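Local structure of C24 protein (Bizionia argentinensis JUB59, 6OV6) at residues A[62-68]-A[98-102]; A[70-76]-A[102-108]; A[184-189]-A[258-264]. The protein probably forms the receptor-binding tip of a bacteriophage long tail fibre, assembling as a trimer and binding manganese ions. One frame throughout, in Å; residues are numbered along the deposited sequence.

Contact 1. Residues A[62-68]-A[98-102]; sequences EVFKFVG and RYVTF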
loop_
_atom_site.group_PDB
_atom_site.type_symbol
_atom_site.label_atom_id
_atom_site.label_comp_id
_atom_site.label_asym_id
_atom_site.label_seq_id
_atom_site.Cartn_x
_atom_site.Cartn_y
_atom_site.Cartn_z
ATOM N N GLU A 62 12.472 -23.618 -40.315
ATOM C CA GLU A 62 11.523 -23.827 -41.421
ATOM C C GLU A 62 10.089 -23.680 -40.976
ATOM O O GLU A 62 9.701 -24.247 -39.945
ATOM C CB GLU A 62 11.675 -25.234 -42.051
ATOM C CG GLU A 62 13.055 -25.566 -42.576
ATOM C CD GLU A 62 13.065 -26.899 -43.295
ATOM O OE1 GLU A 62 13.511 -27.897 -42.685
ATOM O OE2 GLU A 62 12.474 -26.975 -44.395
ATOM N N VAL A 63 9.284 -23.034 -41.825
ATOM C CA VAL A 63 7.849 -22.893 -41.629
ATOM C C VAL A 63 7.218 -24.083 -42.375
ATOM O O VAL A 63 7.491 -24.264 -43.574
ATOM C CB VAL A 63 7.315 -21.530 -42.155
ATOM C CG1 VAL A 63 5.795 -21.442 -42.045
ATOM C CG2 VAL A 63 7.981 -20.344 -41.464
ATOM N N PHE A 64 6.388 -24.878 -41.682
ATOM C CA PHE A 64 5.737 -26.049 -42.273
ATOM C C PHE A 64 4.254 -26.059 -42.131
ATOM O O PHE A 64 3.734 -25.723 -41.066
ATOM C CB PHE A 64 6.210 -27.361 -41.595
ATOM C CG PHE A 64 7.637 -27.787 -41.812
ATOM C CD1 PHE A 64 8.042 -28.324 -43.030
ATOM C CD2 PHE A 64 8.581 -27.654 -40.799
ATOM C CE1 PHE A 64 9.360 -28.724 -43.228
ATOM C CE2 PHE A 64 9.898 -28.053 -41.002
ATOM C CZ PHE A 64 10.268 -28.612 -42.209
ATOM N N LYS A 65 3.571 -26.637 -43.144
ATOM C CA LYS A 65 2.159 -26.982 -43.044
ATOM C C LYS A 65 2.138 -28.163 -42.039
ATOM O O LYS A 65 3.044 -29.011 -42.057
ATOM C CB LYS A 65 1.598 -27.476 -44.393
ATOM C CG LYS A 65 1.363 -26.362 -45.410
ATOM C CD LYS A 65 1.255 -26.893 -46.842
ATOM C CE LYS A 65 1.367 -25.784 -47.868
ATOM N NZ LYS A 65 1.388 -26.319 -49.254
ATOM N N PHE A 66 1.146 -28.170 -41.148
ATOM C CA PHE A 66 0.945 -29.212 -40.162
ATOM C C PHE A 66 -0.317 -29.952 -40.546
ATOM O O PHE A 66 -1.370 -29.321 -40.759
ATOM C CB PHE A 66 0.823 -28.647 -38.729
ATOM C CG PHE A 66 0.572 -29.715 -37.685
ATOM C CD1 PHE A 66 1.627 -30.422 -37.122
ATOM C CD2 PHE A 66 -0.725 -30.026 -37.277
ATOM C CE1 PHE A 66 1.399 -31.414 -36.157
ATOM C CE2 PHE A 66 -0.954 -31.005 -36.292
ATOM C CZ PHE A 66 0.111 -31.694 -35.741
ATOM N N VAL A 67 -0.215 -31.285 -40.620
ATOM C CA VAL A 67 -1.368 -32.141 -40.924
ATOM C C VAL A 67 -1.824 -32.767 -39.603
ATOM O O VAL A 67 -1.091 -33.542 -38.989
ATOM C CB VAL A 67 -1.076 -33.196 -42.035
ATOM C CG1 VAL A 67 -2.264 -34.168 -42.211
ATOM C CG2 VAL A 67 -0.747 -32.514 -43.360
ATOM N N GLY A 68 -3.003 -32.367 -39.151
ATOM C CA GLY A 68 -3.577 -32.871 -37.913
ATOM C C GLY A 68 -4.238 -34.225 -38.066
ATOM O O GLY A 68 -4.032 -34.925 -39.063
ATOM N N ARG A 98 7.234 -31.736 -48.123
ATOM C CA ARG A 98 7.608 -31.821 -46.722
ATOM C C ARG A 98 6.589 -31.111 -45.863
ATOM O O ARG A 98 6.137 -30.030 -46.208
ATOM C CB ARG A 98 9.032 -31.281 -46.498
ATOM C CG ARG A 98 10.084 -32.272 -46.997
ATOM C CD ARG A 98 11.462 -31.675 -47.165
ATOM N NE ARG A 98 12.095 -31.430 -45.870
ATOM C CZ ARG A 98 12.281 -30.222 -45.356
ATOM N NH1 ARG A 98 11.915 -29.143 -46.034
ATOM N NH2 ARG A 98 12.863 -30.083 -44.175
ATOM N N TYR A 99 6.195 -31.740 -44.769
ATOM C CA TYR A 99 5.190 -31.205 -43.852
ATOM C C TYR A 99 5.399 -31.876 -42.526
ATOM O O TYR A 99 6.213 -32.795 -42.409
ATOM C CB TYR A 99 3.731 -31.465 -44.381
ATOM C CG TYR A 99 3.422 -32.931 -44.610
ATOM C CD1 TYR A 99 2.761 -33.684 -43.641
ATOM C CD2 TYR A 99 3.846 -33.583 -45.769
ATOM C CE1 TYR A 99 2.518 -35.045 -43.824
ATOM C CE2 TYR A 99 3.621 -34.948 -45.955
ATOM C CZ TYR A 99 2.942 -35.672 -44.988
ATOM O OH TYR A 99 2.722 -37.013 -45.168
ATOM N N VAL A 100 4.695 -31.402 -41.512
ATOM C CA VAL A 100 4.774 -31.976 -40.172
ATOM C C VAL A 100 3.440 -32.632 -39.868
ATOM O O VAL A 100 2.395 -32.100 -40.247
ATOM C CB VAL A 100 5.172 -30.888 -39.139
ATOM C CG1 VAL A 100 5.099 -31.389 -37.693
ATOM C CG2 VAL A 100 6.577 -30.383 -39.443
ATOM N N THR A 101 3.487 -33.793 -39.190
ATOM C CA THR A 101 2.305 -34.530 -38.745
ATOM C C THR A 101 2.570 -35.333 -37.476
ATOM O O THR A 101 3.726 -35.470 -37.064
ATOM C CB THR A 101 1.636 -35.327 -39.895
ATOM O OG1 THR A 101 0.306 -35.641 -39.486
ATOM C CG2 THR A 101 2.379 -36.599 -40.262
ATOM N N PHE A 102 1.509 -35.906 -36.873
ATOM C CA PHE A 102 1.693 -36.791 -35.734
ATOM C C PHE A 102 2.360 -38.048 -36.260
ATOM O O PHE A 102 1.949 -38.604 -37.294
ATOM C CB PHE A 102 0.359 -37.128 -35.057
ATOM C CG PHE A 102 -0.273 -35.943 -34.368
ATOM C CD1 PHE A 102 0.319 -35.374 -33.245
ATOM C CD2 PHE A 102 -1.461 -35.402 -34.838
ATOM C CE1 PHE A 102 -0.271 -34.277 -32.599
ATOM C CE2 PHE A 102 -2.058 -34.323 -34.186
ATOM C CZ PHE A 102 -1.459 -33.769 -33.067
HETATM O O HOH W 1 5.110 -27.709 -45.388
#
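Two neighbouring parallel strands of a mixed beta sheet meet here, 62-67 and 98-102, crossing at -33° with their axes 4.7 Å apart at the closest point. Val100 clasps the other backbone on both sides of Phe66: Val100 N donates to Lys65 O (3.0 Å) and Val67 N donates to Val100 O (2.8 Å). Strand 51-59 pairs with the far edge of 62-67, and strand 74-81 with the far edge of 98-102, so the pair sits inside the sheet.

The rotamers set which side chains meet on each face. Phe66 takes chi1 t, which lays CD1 3.6 Å from Val100 CG1 and turns its ring edge onto the face of Phe102, a residue in the m rotamer. This T-shaped pair has centroids 5.2 Å apart and planes at 87°; Trp111 stacks on Phe66 and also meets Phe102 edge-to-face. Phe64, in m, brings CD2 within 3.6 Å of Val100 CG2, so that both methyls of this valine touch a phenylalanine. On the Thr101 side, Val67 CG2 packs 3.7 Å from Tyr99 CD1, and Thr101, in t, donates from OG1 to Val67 O (2.6 Å).

Toward the start of the strands, where the backbones splay apart, a water joins Lys65 N (2.9 Å) to Arg98 O (2.7 Å). The gap is closed by long side chains. Arg98 bends at chi3 (p) and lays a face of its guanidinium over the edge of the Phe64 ring. It ends in a two-pronged salt bridge with Glu62: NH2 of Arg98 to OE1 of Glu62 at 2.7 Å, NH1 to OE2 at 2.8 Å.

Contact 2. Residues A[70-76]-A[102-108]; sequences QTQSRVK and FASGTGS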
loop_
_atom_site.group_PDB
_atom_site.type_symbol
_atom_site.label_atom_id
_atom_site.label_comp_id
_atom_site.label_asym_id
_atom_site.label_seq_id
_atom_site.Cartn_x
_atom_site.Cartn_y
_atom_site.Cartn_z
ATOM N N GLN A 70 -5.821 -37.517 -35.192
ATOM C CA GLN A 70 -5.860 -38.006 -33.810
ATOM C C GLN A 70 -4.604 -37.557 -33.059
ATOM O O GLN A 70 -3.492 -37.872 -33.479
ATOM C CB GLN A 70 -6.007 -39.552 -33.744
ATOM C CG GLN A 70 -7.393 -40.087 -34.143
ATOM C CD GLN A 70 -8.530 -39.642 -33.243
ATOM O OE1 GLN A 70 -8.513 -39.829 -32.016
ATOM N NE2 GLN A 70 -9.557 -39.064 -33.852
ATOM N N THR A 71 -4.790 -36.783 -31.980
ATOM C CA THR A 71 -3.690 -36.259 -31.153
ATOM C C THR A 71 -2.814 -37.380 -30.655
ATOM O O THR A 71 -3.320 -38.368 -30.114
ATOM C CB THR A 71 -4.237 -35.408 -29.994
ATOM O OG1 THR A 71 -5.191 -34.492 -30.511
ATOM C CG2 THR A 71 -3.146 -34.657 -29.225
ATOM N N GLN A 72 -1.498 -37.231 -30.877
ATOM C CA GLN A 72 -0.440 -38.145 -30.462
ATOM C C GLN A 72 0.575 -37.353 -29.637
ATOM O O GLN A 72 0.516 -36.123 -29.609
ATOM C CB GLN A 72 0.246 -38.795 -31.677
ATOM C CG GLN A 72 -0.558 -39.893 -32.364
ATOM C CD GLN A 72 0.258 -40.596 -33.435
ATOM O OE1 GLN A 72 1.401 -41.031 -33.220
ATOM N NE2 GLN A 72 -0.319 -40.731 -34.612
ATOM N N SER A 73 1.488 -38.050 -28.957
ATOM C CA SER A 73 2.481 -37.402 -28.110
ATOM C C SER A 73 3.662 -36.842 -28.891
ATOM O O SER A 73 4.393 -36.012 -28.356
ATOM C CB SER A 73 2.958 -38.335 -26.999
ATOM O OG SER A 73 3.533 -39.524 -27.504
ATOM N N ARG A 74 3.865 -37.313 -30.139
ATOM C CA ARG A 74 4.995 -36.893 -30.975
ATOM C C ARG A 74 4.618 -36.488 -32.382
ATOM O O ARG A 74 3.615 -36.939 -32.922
ATOM C CB ARG A 74 6.141 -37.936 -30.990
ATOM C CG ARG A 74 6.614 -38.341 -29.591
ATOM C CD ARG A 74 7.792 -39.280 -29.595
ATOM N NE ARG A 74 9.050 -38.572 -29.836
ATOM C CZ ARG A 74 9.752 -37.951 -28.895
ATOM N NH1 ARG A 74 9.311 -37.912 -27.642
ATOM N NH2 ARG A 74 10.881 -37.330 -29.203
ATOM N N VAL A 75 5.452 -35.618 -32.980
ATOM C CA VAL A 75 5.296 -35.140 -34.352
ATOM C C VAL A 75 6.611 -35.323 -35.088
ATOM O O VAL A 75 7.676 -35.423 -34.464
ATOM C CB VAL A 75 4.746 -33.675 -34.492
ATOM C CG1 VAL A 75 3.324 -33.568 -33.945
ATOM C CG2 VAL A 75 5.672 -32.632 -33.849
ATOM N N LYS A 76 6.552 -35.328 -36.414
ATOM C CA LYS A 76 7.774 -35.404 -37.200
ATOM C C LYS A 76 7.619 -34.748 -38.540
ATOM O O LYS A 76 6.498 -34.592 -39.014
ATOM C CB LYS A 76 8.399 -36.822 -37.239
ATOM C CG LYS A 76 8.166 -37.656 -38.473
ATOM C CD LYS A 76 8.542 -39.117 -38.264
ATOM C CE LYS A 76 10.020 -39.369 -38.195
ATOM N NZ LYS A 76 10.303 -40.825 -38.007
ATOM N N PHE A 102 1.509 -35.906 -36.873
ATOM C CA PHE A 102 1.693 -36.791 -35.734
ATOM C C PHE A 102 2.360 -38.048 -36.260
ATOM O O PHE A 102 1.949 -38.604 -37.294
ATOM C CB PHE A 102 0.359 -37.128 -35.057
ATOM C CG PHE A 102 -0.273 -35.943 -34.368
ATOM C CD1 PHE A 102 0.319 -35.374 -33.245
ATOM C CD2 PHE A 102 -1.461 -35.402 -34.838
ATOM C CE1 PHE A 102 -0.271 -34.277 -32.599
ATOM C CE2 PHE A 102 -2.058 -34.323 -34.186
ATOM C CZ PHE A 102 -1.459 -33.769 -33.067
ATOM N N ALA A 103 3.449 -38.429 -35.606
ATOM C CA ALA A 103 4.274 -39.561 -35.985
ATOM C C ALA A 103 5.181 -39.952 -34.848
ATOM O O ALA A 103 5.092 -39.367 -33.774
ATOM C CB ALA A 103 5.068 -39.253 -37.259
ATOM N N SER A 104 5.983 -40.991 -35.026
ATOM C CA SER A 104 6.845 -41.468 -33.944
ATOM C C SER A 104 8.163 -41.961 -34.543
ATOM O O SER A 104 8.355 -41.870 -35.759
ATOM C CB SER A 104 6.130 -42.573 -33.162
ATOM O OG SER A 104 5.464 -43.471 -34.043
ATOM N N GLY A 105 9.062 -42.448 -33.690
ATOM C CA GLY A 105 10.361 -42.962 -34.126
ATOM C C GLY A 105 11.433 -41.904 -34.281
ATOM O O GLY A 105 11.246 -40.764 -33.860
ATOM N N THR A 106 12.559 -42.290 -34.901
ATOM C CA THR A 106 13.736 -41.450 -35.154
ATOM C C THR A 106 13.341 -40.141 -35.828
ATOM O O THR A 106 12.685 -40.164 -36.869
ATOM C CB THR A 106 14.792 -42.266 -35.942
ATOM O OG1 THR A 106 15.210 -43.350 -35.112
ATOM C CG2 THR A 106 16.017 -41.439 -36.364
ATOM N N GLY A 107 13.732 -39.019 -35.223
ATOM C CA GLY A 107 13.424 -37.701 -35.759
ATOM C C GLY A 107 12.169 -37.069 -35.202
ATOM O O GLY A 107 11.983 -35.860 -35.365
ATOM N N SER A 108 11.305 -37.867 -34.509
ATOM C CA SER A 108 10.097 -37.312 -33.906
ATOM C C SER A 108 10.424 -36.423 -32.695
ATOM O O SER A 108 11.455 -36.599 -32.043
ATOM C CB SER A 108 9.074 -38.399 -33.552
ATOM O OG SER A 108 9.523 -39.195 -32.465
HETATM O O HOH W 2 2.807 -43.015 -34.485
HETATM O O HOH W 3 3.383 -39.838 -31.817
#
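Phe102 slides its ring under the backbone of Thr71 and Gln72: Thr71 CA stands over the ring face, 4.1 Å from the centroid, in a CH-pi contact, and Val75 CG1 lies 3.6 Å from CD1 of Phe102. At the join of the two segments Val75 and Phe102 form an antiparallel non-hydrogen-bonded pair, flanked by the bond from Ala103 N to Arg74 O (3.1 Å). Beyond it the chain leaves the sheet and loops past the start of strand 74-81, whose side chains grip it. Lys76 stretches along Ala103 (CD to CB 3.6 Å), and its NZ donates to Thr106 O (2.7 Å) and Ser104 O (3.2 Å). Arg74 donates from NE to Ser108 OG (2.7 Å) and from NH2 to Ser108 O (3.0 Å). One water bridges Gln72 OE1 and Ser104 OG, each at 2.7 Å. Ser108 OG donates to Gly105 O (2.7 Å), and Ser108 N to the same oxygen (3.0 Å) closes a type II beta turn with Gly107 at its third position, within the loop from strand 96-102 across strand 74-81 to strand 109-110.

Contact 3. Residues A[184-189]-A[258-264]; sequences TKKVTP and GNQQDNR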
loop_
_atom_site.group_PDB
_atom_site.type_symbol
_atom_site.label_atom_id
_atom_site.label_comp_id
_atom_site.label_asym_id
_atom_site.label_seq_id
_atom_site.Cartn_x
_atom_site.Cartn_y
_atom_site.Cartn_z
ATOM N N THR A 184 0.436 10.784 7.484
ATOM C CA THR A 184 1.622 11.267 8.222
ATOM C C THR A 184 2.420 10.078 8.690
ATOM O O THR A 184 1.834 9.042 9.039
ATOM C CB THR A 184 1.251 12.142 9.452
ATOM O OG1 THR A 184 0.435 11.373 10.345
ATOM C CG2 THR A 184 0.533 13.424 9.085
ATOM N N LYS A 185 3.751 10.215 8.711
ATOM C CA LYS A 185 4.635 9.143 9.146
ATOM C C LYS A 185 4.443 8.900 10.672
ATOM O O LYS A 185 4.471 7.761 11.135
ATOM C CB LYS A 185 6.081 9.551 8.839
ATOM C CG LYS A 185 7.131 8.475 9.024
ATOM C CD LYS A 185 8.549 8.962 8.637
ATOM C CE LYS A 185 8.796 9.095 7.131
ATOM N NZ LYS A 185 10.261 9.136 6.769
ATOM N N LYS A 186 4.280 10.016 11.427
ATOM C CA LYS A 186 4.116 10.033 12.891
ATOM C C LYS A 186 2.790 10.663 13.285
ATOM O O LYS A 186 2.290 11.548 12.596
ATOM C CB LYS A 186 5.236 10.885 13.532
ATOM C CG LYS A 186 6.698 10.460 13.255
ATOM C CD LYS A 186 7.061 9.083 13.723
ATOM C CE LYS A 186 8.483 8.791 13.292
ATOM N NZ LYS A 186 9.106 7.719 14.107
ATOM N N VAL A 187 2.258 10.266 14.443
ATOM C CA VAL A 187 1.018 10.836 15.006
ATOM C C VAL A 187 1.149 10.837 16.534
ATOM O O VAL A 187 1.845 9.984 17.078
ATOM C CB VAL A 187 -0.217 10.034 14.519
ATOM C CG1 VAL A 187 -0.263 8.592 15.059
ATOM C CG2 VAL A 187 -1.532 10.778 14.658
ATOM N N THR A 188 0.493 11.774 17.205
ATOM C CA THR A 188 0.515 11.845 18.669
ATOM C C THR A 188 -0.922 11.697 19.164
ATOM O O THR A 188 -1.764 12.544 18.839
ATOM C CB THR A 188 1.190 13.132 19.161
ATOM O OG1 THR A 188 2.528 13.158 18.710
ATOM C CG2 THR A 188 1.184 13.260 20.699
ATOM N N PRO A 189 -1.241 10.651 19.967
ATOM C CA PRO A 189 -2.613 10.532 20.487
ATOM C C PRO A 189 -2.938 11.679 21.435
ATOM O O PRO A 189 -2.047 12.213 22.106
ATOM C CB PRO A 189 -2.592 9.184 21.240
ATOM C CG PRO A 189 -1.185 9.005 21.632
ATOM C CD PRO A 189 -0.403 9.541 20.449
ATOM N N GLY A 258 0.179 13.131 25.077
ATOM C CA GLY A 258 0.534 11.885 24.402
ATOM C C GLY A 258 1.977 11.808 23.964
ATOM O O GLY A 258 2.642 12.833 23.773
ATOM N N ASN A 259 2.487 10.564 23.782
ATOM C CA ASN A 259 3.821 10.338 23.246
ATOM C C ASN A 259 3.639 10.089 21.741
ATOM O O ASN A 259 2.683 9.439 21.357
ATOM C CB ASN A 259 4.461 9.096 23.856
ATOM C CG ASN A 259 4.763 9.255 25.333
ATOM O OD1 ASN A 259 4.470 8.377 26.156
ATOM N ND2 ASN A 259 5.310 10.395 25.690
ATOM N N GLN A 260 4.566 10.574 20.922
ATOM C CA GLN A 260 4.514 10.369 19.466
ATOM C C GLN A 260 4.628 8.865 19.150
ATOM O O GLN A 260 5.351 8.135 19.815
ATOM C CB GLN A 260 5.641 11.137 18.784
ATOM C CG GLN A 260 5.560 11.105 17.248
ATOM C CD GLN A 260 6.540 12.087 16.654
ATOM O OE1 GLN A 260 7.753 11.876 16.700
ATOM N NE2 GLN A 260 6.030 13.201 16.131
ATOM N N GLN A 261 3.890 8.407 18.136
ATOM C CA GLN A 261 3.943 7.017 17.719
ATOM C C GLN A 261 4.123 6.948 16.197
ATOM O O GLN A 261 3.858 7.927 15.493
ATOM C CB GLN A 261 2.717 6.242 18.205
ATOM C CG GLN A 261 1.422 6.663 17.579
ATOM C CD GLN A 261 0.211 6.102 18.299
ATOM O OE1 GLN A 261 0.150 6.026 19.529
ATOM N NE2 GLN A 261 -0.798 5.710 17.540
ATOM N N ASP A 262 4.636 5.827 15.720
ATOM C CA ASP A 262 4.885 5.582 14.300
ATOM C C ASP A 262 3.572 5.078 13.662
ATOM O O ASP A 262 3.011 4.049 14.054
ATOM C CB ASP A 262 6.045 4.594 14.130
ATOM C CG ASP A 262 6.599 4.525 12.718
ATOM O OD1 ASP A 262 5.806 4.616 11.763
ATOM O OD2 ASP A 262 7.826 4.351 12.574
ATOM N N ASN A 263 3.072 5.853 12.695
ATOM C CA ASN A 263 1.788 5.604 12.043
ATOM C C ASN A 263 1.862 4.542 10.925
ATOM O O ASN A 263 0.838 4.181 10.349
ATOM C CB ASN A 263 1.248 6.932 11.507
ATOM C CG ASN A 263 -0.242 7.018 11.439
ATOM O OD1 ASN A 263 -0.988 6.281 12.089
ATOM N ND2 ASN A 263 -0.701 7.953 10.657
ATOM N N ARG A 264 3.053 4.045 10.641
ATOM C CA ARG A 264 3.250 3.101 9.533
ATOM C C ARG A 264 3.028 1.653 9.875
ATOM O O ARG A 264 3.527 1.169 10.894
ATOM C CB ARG A 264 4.627 3.271 8.908
ATOM C CG ARG A 264 4.833 4.675 8.340
ATOM C CD ARG A 264 6.281 4.892 7.999
ATOM N NE ARG A 264 7.131 4.941 9.188
ATOM C CZ ARG A 264 8.423 5.237 9.164
ATOM N NH1 ARG A 264 9.024 5.525 8.019
ATOM N NH2 ARG A 264 9.118 5.282 10.288
HETATM O O HOH W 4 9.678 4.577 14.495
HETATM O O HOH W 5 3.044 13.447 15.877
HETATM O O HOH W 6 -1.624 14.623 23.404
#
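The backbones of 184-189 and 258-264 run antiparallel as a short two-stranded ribbon, part of the elongated, intertwined trimer. Val187 and Gln261 make the hydrogen-bonded pair, Val187 N to Gln261 O at 3.0 Å and Gln261 N to Val187 O at 2.8 Å. Lys186 and Asp262 are the adjacent non-hydrogen-bonded pair, and Asn263 N donates to Lys185 O (2.8 Å) just past it.

On one face Val187 CG1 packs against Gln261 CG at 3.6 Å, and both side chains also touch Gln261 of the third subunit. The other face is charged. Asp262 and Arg264 form a two-pronged salt bridge, NE of Arg264 to OD1 of Asp262 at 2.9 Å and NH2 to OD2 at 2.8 Å. Asp262 OD1 also takes Arg264 N (3.0 Å), making an Asx turn. Lys186 NZ adds a long salt bridge to Asp262 OD2 (3.9 Å). Lys185 lays CG 3.5 Å from Arg264 CZ, over the guanidinium face, and these two like charges are held together by Asp174 of the second subunit, which both bind. Asn263 ND2 donates to Thr184 O (3.2 Å) and to Asp262 O of the third subunit.

At the Pro189 end a side chain on Gly258 would run into Pro189 O; with none there, Gly258 CA approaches that oxygen to 3.5 Å, and one water bridges Pro189 O (2.8 Å) and Gly258 N (2.9 Å).

Contacts 1 and 2 belong to one sheet and share Phe102: strand 96-102 lies between strands 62-70 and 74-81, and Phe66 CE1 packs 3.6 Å from Val75 CG1 across the seam. Contact 1 is the more buried, with aromatic and valine packing inside the sheet and its ion pair at one end; contact 2 is a surface contact where lysine and arginine hold a loop through its carbonyls and the Ser108 hydroxyl. Contact 3 is remote, its centre about 69 Å from that of contact 1. There the strands pair over only a few residues, and neighbouring subunits add packing and counter-charges. The manganese ligands His252 and His254 lie apart from all three.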